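PDB 3MYF: sensor protein from Shewanella sp. W3-18-1, which probably relays phosphoryl groups through its histidine-containing phosphotransfer (HPt) domain, the part of a hybrid sensor histidine kinase described here. Local coordinates for residues A[3-7]-A[104-109]; A[26-30]-A[109-113]; A[40-44]-A[95-99]. One frame throughout, in Å; residues are numbered along the deposited sequence.

Overall arrangement
Starting from the N terminus, the loop 3-7 runs into the short helix 8-14, and contact 1 ties this loop to 104-109 on the last helix, 92-116, closing almost the whole chain into one loop. Contact 2 joins 26-30, early on helix 19-46, to 109-113; it crosses contact 1 along the chain, shares V109 with it and touches it through L6, which packs on L26 and V112. Contact 3, between 40-44 and 95-99, is nested inside the loops closed by both. Contacts 2 and 3 lie about 21 Å apart between centres, on opposite sides of the chain's centre, and so join helices 19-46 and 92-116 at two separate levels of the helical bundle.

Contact 1 of 3, residues A[3-7]-A[104-109]; sequences LHTLN and KVESAV
T5 and L6 both turn their side chains onto helix 92-116 and cover a strip from K104 to V109. T5 lays its methyl on the backbone: CG2 lies anti to the backbone N and comes to 3.6 Å from O of K104, with CB of K104 and CG2 of V105 close by. The same rotamer (chi1 -66°) turns OG1 away from this contact, to hydrogen-bond with OE2 of E101 one turn back on the helix. K104 offers only the base of its side chain here; its extended chain leads away, and NZ forms a salt bridge with D100. The N-terminal loop thus lies over the last helix of an HPt-type helical bundle, just before N7 caps helix 8-14 through OD1 to N of L10. L6 meets the next turn with CB and one methyl, CD2. CB of L6 lies 3.8 Å from CB of A108, and CD2 of L6, also against that methyl at 3.7 Å, goes on to C of A108 at 3.6 Å and CG2 of V109 at 3.8 Å. The small A108 probably allows so close an approach. Beyond the two segments V105 leans on L33 of helix 19-46, and both V105 and L6 touch V68.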
ATOM      1  N   LEU A   3      13.102   7.963 -16.624  1.00 44.93           N
ATOM      2  CA  LEU A   3      12.080   6.943 -16.904  1.00 40.07           C
ATOM      3  C   LEU A   3      12.495   5.549 -16.459  1.00 36.40           C
ATOM      4  O   LEU A   3      11.662   4.642 -16.398  1.00 35.05           O
ATOM      5  CB  LEU A   3      11.747   6.905 -18.393  1.00 41.78           C
ATOM      6  N   HIS A   4      13.781   5.376 -16.165  1.00 37.13           N
ATOM      7  CA  HIS A   4      14.263   4.127 -15.579  1.00 35.71           C
ATOM      8  C   HIS A   4      13.812   3.987 -14.122  1.00 35.30           C
ATOM      9  O   HIS A   4      13.661   2.866 -13.617  1.00 36.12           O
ATOM     10  CB  HIS A   4      15.797   4.032 -15.667  1.00 39.62           C
ATOM     11  N   THR A   5      13.635   5.126 -13.460  1.00 35.79           N
ATOM     12  CA  THR A   5      13.231   5.183 -12.063  1.00 35.76           C
ATOM     13  C   THR A   5      11.716   5.134 -11.958  1.00 34.27           C
ATOM     14  O   THR A   5      11.169   4.294 -11.261  1.00 34.07           O
ATOM     15  CB  THR A   5      13.791   6.448 -11.362  1.00 39.65           C
ATOM     16  OG1 THR A   5      15.218   6.366 -11.299  1.00 43.60           O
ATOM     17  CG2 THR A   5      13.250   6.593  -9.933  1.00 39.60           C
ATOM     18  N   LEU A   6      11.040   6.044 -12.659  1.00 34.30           N
ATOM     19  CA  LEU A   6       9.584   6.072 -12.666  1.00 34.68           C
ATOM     20  C   LEU A   6       9.091   6.536 -14.031  1.00 35.32           C
ATOM     21  O   LEU A   6       9.533   7.562 -14.532  1.00 37.69           O
ATOM     22  CB  LEU A   6       9.038   6.996 -11.558  1.00 36.98           C
ATOM     23  CG  LEU A   6       7.538   7.309 -11.517  1.00 39.98           C
ATOM     24  CD1 LEU A   6       6.682   6.070 -11.347  1.00 40.91           C
ATOM     25  CD2 LEU A   6       7.231   8.321 -10.414  1.00 43.74           C
ATOM     26  N   ASN A   7       8.192   5.747 -14.610  1.00 51.63           N
ATOM     27  CA  ASN A   7       7.639   5.992 -15.932  1.00 51.13           C
ATOM     28  C   ASN A   7       6.120   6.059 -15.843  1.00 50.33           C
ATOM     29  O   ASN A   7       5.435   5.029 -15.872  1.00 48.37           O
ATOM     30  CB  ASN A   7       8.109   4.897 -16.906  1.00 50.40           C
ATOM     31  CG  ASN A   7       7.608   5.109 -18.332  1.00 51.71           C
ATOM     32  OD1 ASN A   7       6.602   5.782 -18.563  1.00 53.47           O
ATOM     33  ND2 ASN A   7       8.306   4.513 -19.293  1.00 51.84           N
ATOM     34  N   LYS A 104      15.416   7.388  -4.899  1.00 33.54           N
ATOM     35  CA  LYS A 104      15.033   8.083  -6.144  1.00 34.80           C
ATOM     36  C   LYS A 104      13.551   7.898  -6.485  1.00 32.87           C
ATOM     37  O   LYS A 104      12.915   8.796  -7.054  1.00 34.49           O
ATOM     38  CB  LYS A 104      15.881   7.607  -7.326  1.00 36.01           C
ATOM     39  CG  LYS A 104      17.375   7.892  -7.202  1.00 40.08           C
ATOM     40  CD  LYS A 104      18.156   7.044  -8.199  1.00 42.71           C
ATOM     41  CE  LYS A 104      19.636   7.319  -8.095  1.00 49.60           C
ATOM     42  NZ  LYS A 104      20.415   6.317  -8.861  1.00 53.52           N
ATOM     43  N   VAL A 105      13.019   6.724  -6.181  1.00 30.18           N
ATOM     44  CA  VAL A 105      11.593   6.417  -6.420  1.00 29.49           C
ATOM     45  C   VAL A 105      10.697   7.260  -5.509  1.00 30.28           C
ATOM     46  O   VAL A 105       9.674   7.794  -5.965  1.00 30.64           O
ATOM     47  CB  VAL A 105      11.283   4.886  -6.262  1.00 28.61           C
ATOM     48  CG1 VAL A 105       9.763   4.614  -6.188  1.00 29.35           C
ATOM     49  CG2 VAL A 105      11.884   4.092  -7.434  1.00 28.09           C
ATOM     50  N   GLU A 106      11.085   7.391  -4.238  1.00 33.79           N
ATOM     51  CA  GLU A 106      10.344   8.229  -3.276  1.00 35.19           C
ATOM     52  C   GLU A 106      10.265   9.664  -3.782  1.00 35.83           C
ATOM     53  O   GLU A 106       9.207  10.308  -3.711  1.00 36.41           O
ATOM     54  CB  GLU A 106      10.989   8.201  -1.888  1.00 38.53           C
ATOM     55  CG  GLU A 106      10.751   6.907  -1.105  1.00 39.20           C
ATOM     56  CD  GLU A 106      11.565   6.814   0.182  1.00 45.24           C
ATOM     57  OE1 GLU A 106      12.559   7.560   0.315  1.00 44.28           O
ATOM     58  OE2 GLU A 106      11.222   5.973   1.058  1.00 48.89           O
ATOM     59  N   SER A 107      11.388  10.175  -4.276  1.00 36.41           N
ATOM     60  CA  SER A 107      11.418  11.541  -4.799  1.00 39.80           C
ATOM     61  C   SER A 107      10.564  11.668  -6.061  1.00 39.12           C
ATOM     62  O   SER A 107       9.808  12.637  -6.220  1.00 41.09           O
ATOM     63  CB  SER A 107      12.854  11.991  -5.081  1.00 43.12           C
ATOM     64  OG  SER A 107      12.832  13.130  -5.944  1.00 48.05           O
ATOM     65  N   ALA A 108      10.689  10.691  -6.959  1.00 38.45           N
ATOM     66  CA  ALA A 108      10.004  10.740  -8.252  1.00 39.88           C
ATOM     67  C   ALA A 108       8.493  10.681  -8.081  1.00 38.01           C
ATOM     68  O   ALA A 108       7.761  11.436  -8.729  1.00 39.85           O
ATOM     69  CB  ALA A 108      10.475   9.622  -9.145  1.00 41.50           C
ATOM     70  N   VAL A 109       8.033   9.794  -7.197  1.00 35.22           N
ATOM     71  CA  VAL A 109       6.597   9.651  -6.943  1.00 35.09           C
ATOM     72  C   VAL A 109       6.027  10.895  -6.252  1.00 35.74           C
ATOM     73  O   VAL A 109       4.971  11.407  -6.661  1.00 37.14           O
ATOM     74  CB  VAL A 109       6.258   8.363  -6.147  1.00 34.44           C
ATOM     75  CG1 VAL A 109       4.756   8.261  -5.890  1.00 36.15           C
ATOM     76  CG2 VAL A 109       6.742   7.121  -6.884  1.00 35.53           C
TER

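Contact 2 of 3, residues A[26-30]-A[109-113]; sequences LKMLL and VKQVL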
ATOM      1  N   LEU A  26       0.233   4.569  -6.899  1.00 45.22           N
ATOM      2  CA  LEU A  26       1.448   5.311  -6.596  1.00 43.81           C
ATOM      3  C   LEU A  26       1.367   5.871  -5.174  1.00 40.90           C
ATOM      4  O   LEU A  26       2.374   5.878  -4.453  1.00 41.33           O
ATOM      5  CB  LEU A  26       1.696   6.411  -7.635  1.00 45.50           C
ATOM      6  CG  LEU A  26       2.215   5.939  -9.007  1.00 48.98           C
ATOM      7  CD1 LEU A  26       2.368   7.111  -9.962  1.00 52.31           C
ATOM      8  CD2 LEU A  26       3.527   5.144  -8.906  1.00 52.50           C
ATOM      9  N   LYS A  27       0.163   6.280  -4.770  1.00 39.29           N
ATOM     10  CA  LYS A  27      -0.075   6.726  -3.383  1.00 38.92           C
ATOM     11  C   LYS A  27       0.229   5.594  -2.386  1.00 38.97           C
ATOM     12  O   LYS A  27       0.915   5.820  -1.385  1.00 40.33           O
ATOM     13  CB  LYS A  27      -1.500   7.248  -3.188  1.00 39.65           C
ATOM     14  CG  LYS A  27      -1.748   8.683  -3.668  1.00 43.36           C
ATOM     15  CD  LYS A  27      -3.216   9.054  -3.608  1.00 46.93           C
ATOM     16  CE  LYS A  27      -3.449  10.508  -4.065  1.00 53.78           C
ATOM     17  NZ  LYS A  27      -4.891  10.873  -4.144  1.00 63.02           N
HETATM   18  N   MSE A  28      -0.265   4.390  -2.689  1.00 40.37           N
HETATM   19  CA  MSE A  28      -0.113   3.239  -1.799  0.50 44.56           C
HETATM   20  C   MSE A  28       1.347   2.821  -1.705  1.00 47.84           C
HETATM   21  O   MSE A  28       1.825   2.467  -0.631  1.00 51.05           O
HETATM   22  CB  MSE A  28      -0.980   2.060  -2.255  0.50 48.60           C
HETATM   23  CG  MSE A  28      -2.491   2.336  -2.277  0.50 48.16           C
HETATM   24 SE   MSE A  28      -3.541   0.709  -2.496  0.50 59.23          SE
HETATM   25  CE  MSE A  28      -5.149   1.405  -3.305  0.50 58.06           C
ATOM     26  N   LEU A  29       2.052   2.862  -2.835  1.00 26.14           N
ATOM     27  CA  LEU A  29       3.478   2.544  -2.838  1.00 26.92           C
ATOM     28  C   LEU A  29       4.254   3.535  -1.964  1.00 27.18           C
ATOM     29  O   LEU A  29       5.011   3.118  -1.091  1.00 27.57           O
ATOM     30  CB  LEU A  29       4.026   2.533  -4.268  1.00 26.58           C
ATOM     31  CG  LEU A  29       5.520   2.275  -4.463  1.00 28.50           C
ATOM     32  CD1 LEU A  29       5.807   0.837  -4.021  1.00 28.97           C
ATOM     33  CD2 LEU A  29       5.920   2.460  -5.892  1.00 27.54           C
ATOM     34  N   LEU A  30       4.036   4.830  -2.180  1.00 29.21           N
ATOM     35  CA  LEU A  30       4.724   5.880  -1.442  1.00 29.95           C
ATOM     36  C   LEU A  30       4.497   5.781   0.071  1.00 31.15           C
ATOM     37  O   LEU A  30       5.440   5.916   0.850  1.00 31.53           O
ATOM     38  CB  LEU A  30       4.343   7.276  -1.967  1.00 32.36           C
ATOM     39  CG  LEU A  30       4.946   8.487  -1.232  1.00 33.41           C
ATOM     40  CD1 LEU A  30       6.451   8.521  -1.395  1.00 32.78           C
ATOM     41  CD2 LEU A  30       4.309   9.843  -1.689  1.00 35.06           C
ATOM     42  N   VAL A 109       8.033   9.794  -7.197  1.00 35.22           N
ATOM     43  CA  VAL A 109       6.597   9.651  -6.943  1.00 35.09           C
ATOM     44  C   VAL A 109       6.027  10.895  -6.252  1.00 35.74           C
ATOM     45  O   VAL A 109       4.971  11.407  -6.661  1.00 37.14           O
ATOM     46  CB  VAL A 109       6.258   8.363  -6.147  1.00 34.44           C
ATOM     47  CG1 VAL A 109       4.756   8.261  -5.890  1.00 36.15           C
ATOM     48  CG2 VAL A 109       6.742   7.121  -6.884  1.00 35.53           C
ATOM     49  N   LYS A 110       6.736  11.403  -5.241  1.00 36.28           N
ATOM     50  CA  LYS A 110       6.348  12.654  -4.563  1.00 39.48           C
ATOM     51  C   LYS A 110       6.274  13.833  -5.536  1.00 41.01           C
ATOM     52  O   LYS A 110       5.507  14.792  -5.337  1.00 43.60           O
ATOM     53  CB  LYS A 110       7.319  12.981  -3.428  1.00 42.42           C
ATOM     54  CG  LYS A 110       7.147  12.117  -2.195  1.00 44.66           C
ATOM     55  CD  LYS A 110       8.036  12.602  -1.061  1.00 51.19           C
ATOM     56  CE  LYS A 110       8.356  11.469  -0.092  1.00 53.85           C
ATOM     57  NZ  LYS A 110       8.424  11.970   1.318  1.00 63.30           N
ATOM     58  N   GLN A 111       7.069  13.754  -6.597  1.00 40.73           N
ATOM     59  CA  GLN A 111       7.054  14.770  -7.642  1.00 44.57           C
ATOM     60  C   GLN A 111       5.838  14.595  -8.552  1.00 43.84           C
ATOM     61  O   GLN A 111       5.148  15.584  -8.884  1.00 47.39           O
ATOM     62  CB  GLN A 111       8.364  14.717  -8.443  1.00 47.58           C
ATOM     63  N   VAL A 112       5.569  13.351  -8.944  1.00 72.51           N
ATOM     64  CA  VAL A 112       4.439  13.022  -9.822  1.00 69.74           C
ATOM     65  C   VAL A 112       3.080  13.220  -9.130  1.00 63.57           C
ATOM     66  O   VAL A 112       2.050  13.350  -9.799  1.00 63.43           O
ATOM     67  CB  VAL A 112       4.580  11.591 -10.426  1.00 73.09           C
ATOM     68  CG1 VAL A 112       3.275  11.108 -11.050  1.00 72.59           C
ATOM     69  CG2 VAL A 112       5.689  11.569 -11.464  1.00 82.93           C
ATOM     70  N   LEU A 113       3.087  13.261  -7.797  1.00 61.12           N
ATOM     71  CA  LEU A 113       1.865  13.506  -7.028  1.00 58.85           C
ATOM     72  C   LEU A 113       1.652  14.990  -6.752  1.00 60.45           C
ATOM     73  O   LEU A 113       0.511  15.453  -6.709  1.00 60.21           O
ATOM     74  CB  LEU A 113       1.847  12.699  -5.724  1.00 58.42           C
ATOM     75  CG  LEU A 113       1.838  11.163  -5.852  1.00 57.17           C
ATOM     76  CD1 LEU A 113       1.993  10.500  -4.492  1.00 56.69           C
ATOM     77  CD2 LEU A 113       0.600  10.644  -6.550  1.00 58.76           C
TER
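L30 overlaps two residues of helix 92-116 with its branched end, K110 and L113. Its CG stands anti to the backbone N (chi1 177°), which carries both methyls across to the other helix. CG of K110 sits over the fork of L30, 3.7 Å from both CD1 and CD2, and CD1 also meets CE of the same lysine, 3.7 Å away; the two side chains cross at about a right angle. Toward L113 the approach differs: the leucines slide past each other in opposite directions, with CD2 of L30 3.7 Å from CD1 of L113. With an alanine in place of L30, CD1 of L113 and CG and CE of K110 would probably lose the methyls they rest on, opening a gap between the helices. One turn before L113, CG1 of V109 sits 3.7 Å from O of L26 and 4.0 Å from CB of L26, and also touches CB of L30. L26 extends to CG1 of V112, 4.2 Å from its CD1, and packs on W8 and C11 of helix 8-14. The segment axes run 10.3 Å apart at 141°, a roughly antiparallel, mainly aliphatic pairing of the kind that builds the four-helix bundle of HPt domains.

Contact 3 of 3, residues A[40-44]-A[95-99]; sequences IQTAL and ILELL
I40 meets three residues of helix 92-116, and its two branches divide the work. CG2 fits between I95 and L99, 3.7 Å from CG2 of I95 and 3.6 Å from CD2 of L99. The other branch, with CG1 anti to the carbonyl carbon (chi1 -66°) and the chain extended beyond it, carries CD1 to CD2 of L98 at 4.1 Å, where the two side chains cross at about a right angle. I40 and L99 instead pass each other in opposite directions, and CD2 of L99 also comes near CB of I40. I40 thus meets its three partners at three different angles.

A second apolar group forms one turn further along helix 19-46. CD2 of L44 lies 4.0 Å from CD2 of L96 and 4.2 Å from CG2 of I95, whose methyl thus touches both I40 and L44. L96 approaches L44 crosswise, whereas I95 slides alongside it in the opposite direction.

The one polar side chain in the contact, Q41, takes part through its aliphatic stem: CG lies over the fork of L99, 4.0 Å from both CD1 and CD2 of L99. No hydrogen bond joins the two segments.

The segment axes are 11.0 Å apart and nearly antiparallel, at 159°. The pair belongs to the antiparallel four-helix bundle expected of an HPt domain, which helices 49-63 and 69-83 complete: the former brings T55 to I40, M52 to I95 and I56 to L98, while the latter packs L74 and I78 on L98 and I78 on I95. V88, in the loop leading to helix 92-116, touches both L44 and I95.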
ATOM      1  N   ILE A  40      14.407  -3.307   4.946  1.00 29.49           N
ATOM      2  CA  ILE A  40      15.529  -3.773   4.107  1.00 28.45           C
ATOM      3  C   ILE A  40      16.869  -3.429   4.768  1.00 29.79           C
ATOM      4  O   ILE A  40      17.756  -4.291   4.879  1.00 30.61           O
ATOM      5  CB  ILE A  40      15.454  -3.198   2.676  1.00 27.91           C
ATOM      6  CG1 ILE A  40      14.216  -3.738   1.941  1.00 27.10           C
ATOM      7  CG2 ILE A  40      16.704  -3.493   1.888  1.00 29.81           C
ATOM      8  CD1 ILE A  40      13.868  -2.978   0.621  1.00 28.21           C
ATOM      9  N   GLN A  41      17.009  -2.183   5.227  1.00 29.75           N
ATOM     10  CA  GLN A  41      18.253  -1.751   5.862  1.00 32.43           C
ATOM     11  C   GLN A  41      18.582  -2.614   7.078  1.00 33.02           C
ATOM     12  O   GLN A  41      19.737  -2.979   7.288  1.00 35.12           O
ATOM     13  CB  GLN A  41      18.162  -0.304   6.324  1.00 33.65           C
ATOM     14  CG  GLN A  41      18.214   0.738   5.223  1.00 36.03           C
ATOM     15  CD  GLN A  41      17.804   2.117   5.714  1.00 39.28           C
ATOM     16  OE1 GLN A  41      17.018   2.255   6.659  1.00 38.07           O
ATOM     17  NE2 GLN A  41      18.323   3.150   5.056  1.00 43.10           N
ATOM     18  N   THR A  42      17.558  -2.913   7.877  1.00 31.66           N
ATOM     19  CA  THR A  42      17.736  -3.656   9.123  1.00 33.51           C
ATOM     20  C   THR A  42      18.089  -5.108   8.826  1.00 33.70           C
ATOM     21  O   THR A  42      19.020  -5.652   9.425  1.00 35.06           O
ATOM     22  CB  THR A  42      16.487  -3.573  10.015  1.00 34.29           C
ATOM     23  OG1 THR A  42      16.189  -2.196  10.269  1.00 35.73           O
ATOM     24  CG2 THR A  42      16.708  -4.265  11.358  1.00 38.38           C
ATOM     25  N   ALA A  43      17.359  -5.716   7.890  1.00 35.16           N
ATOM     26  CA  ALA A  43      17.637  -7.102   7.486  1.00 34.99           C
ATOM     27  C   ALA A  43      19.055  -7.271   6.914  1.00 34.56           C
ATOM     28  O   ALA A  43      19.726  -8.278   7.172  1.00 35.26           O
ATOM     29  CB  ALA A  43      16.572  -7.608   6.505  1.00 33.91           C
ATOM     30  N   LEU A  44      19.532  -6.271   6.178  1.00 33.79           N
ATOM     31  CA  LEU A  44      20.904  -6.301   5.655  1.00 34.14           C
ATOM     32  C   LEU A  44      21.957  -6.346   6.789  1.00 36.03           C
ATOM     33  O   LEU A  44      22.902  -7.145   6.746  1.00 36.97           O
ATOM     34  CB  LEU A  44      21.146  -5.128   4.701  1.00 33.45           C
ATOM     35  CG  LEU A  44      22.512  -4.992   4.028  1.00 33.47           C
ATOM     36  CD1 LEU A  44      22.746  -6.166   3.060  1.00 30.65           C
ATOM     37  CD2 LEU A  44      22.637  -3.668   3.293  1.00 33.16           C
ATOM     38  N   ILE A  95      21.297  -5.273  -3.093  1.00 26.96           N
ATOM     39  CA  ILE A  95      20.428  -4.677  -2.073  1.00 25.61           C
ATOM     40  C   ILE A  95      20.763  -3.203  -1.880  1.00 25.55           C
ATOM     41  O   ILE A  95      19.851  -2.350  -1.772  1.00 25.10           O
ATOM     42  CB  ILE A  95      20.479  -5.468  -0.749  1.00 27.94           C
ATOM     43  CG1 ILE A  95      19.809  -6.830  -0.954  1.00 27.70           C
ATOM     44  CG2 ILE A  95      19.828  -4.668   0.383  1.00 27.86           C
ATOM     45  CD1 ILE A  95      20.177  -7.880   0.121  1.00 28.78           C
ATOM     46  N   LEU A  96      22.059  -2.887  -1.879  1.00 27.36           N
ATOM     47  CA  LEU A  96      22.507  -1.491  -1.765  1.00 28.44           C
ATOM     48  C   LEU A  96      22.039  -0.670  -2.965  1.00 28.23           C
ATOM     49  O   LEU A  96      21.625   0.499  -2.822  1.00 29.03           O
ATOM     50  CB  LEU A  96      24.039  -1.385  -1.599  1.00 30.74           C
ATOM     51  CG  LEU A  96      24.675  -1.766  -0.249  1.00 32.07           C
ATOM     52  CD1 LEU A  96      26.209  -1.737  -0.306  1.00 35.87           C
ATOM     53  CD2 LEU A  96      24.182  -0.893   0.918  1.00 35.03           C
ATOM     54  N   GLU A  97      22.124  -1.278  -4.148  1.00 28.49           N
ATOM     55  CA  GLU A  97      21.651  -0.640  -5.361  1.00 29.20           C
ATOM     56  C   GLU A  97      20.140  -0.424  -5.260  1.00 27.97           C
ATOM     57  O   GLU A  97      19.624   0.605  -5.706  1.00 29.95           O
ATOM     58  CB  GLU A  97      21.951  -1.508  -6.566  1.00 31.47           C
ATOM     59  CG  GLU A  97      21.738  -0.798  -7.891  1.00 35.84           C
ATOM     60  CD  GLU A  97      22.049  -1.692  -9.074  1.00 40.80           C
ATOM     61  OE1 GLU A  97      22.613  -2.801  -8.846  1.00 43.38           O
ATOM     62  OE2 GLU A  97      21.745  -1.280 -10.219  1.00 42.80           O
ATOM     63  N   LEU A  98      19.437  -1.408  -4.712  1.00 25.63           N
ATOM     64  CA  LEU A  98      17.989  -1.266  -4.542  1.00 25.34           C
ATOM     65  C   LEU A  98      17.631  -0.137  -3.584  1.00 26.02           C
ATOM     66  O   LEU A  98      16.711   0.665  -3.868  1.00 27.62           O
ATOM     67  CB  LEU A  98      17.325  -2.559  -4.099  1.00 24.42           C
ATOM     68  CG  LEU A  98      15.820  -2.437  -3.780  1.00 25.56           C
ATOM     69  CD1 LEU A  98      14.960  -2.188  -5.036  1.00 27.98           C
ATOM     70  CD2 LEU A  98      15.390  -3.704  -3.068  1.00 23.30           C
ATOM     71  N   LEU A  99      18.343  -0.058  -2.459  1.00 30.09           N
ATOM     72  CA  LEU A  99      18.073   1.020  -1.487  1.00 29.61           C
ATOM     73  C   LEU A  99      18.270   2.386  -2.115  1.00 29.93           C
ATOM     74  O   LEU A  99      17.444   3.284  -1.928  1.00 29.67           O
ATOM     75  CB  LEU A  99      18.968   0.881  -0.251  1.00 31.48           C
ATOM     76  CG  LEU A  99      18.573  -0.256   0.689  1.00 32.23           C
ATOM     77  CD1 LEU A  99      19.689  -0.504   1.716  1.00 35.69           C
ATOM     78  CD2 LEU A  99      17.250   0.056   1.372  1.00 34.71           C
TER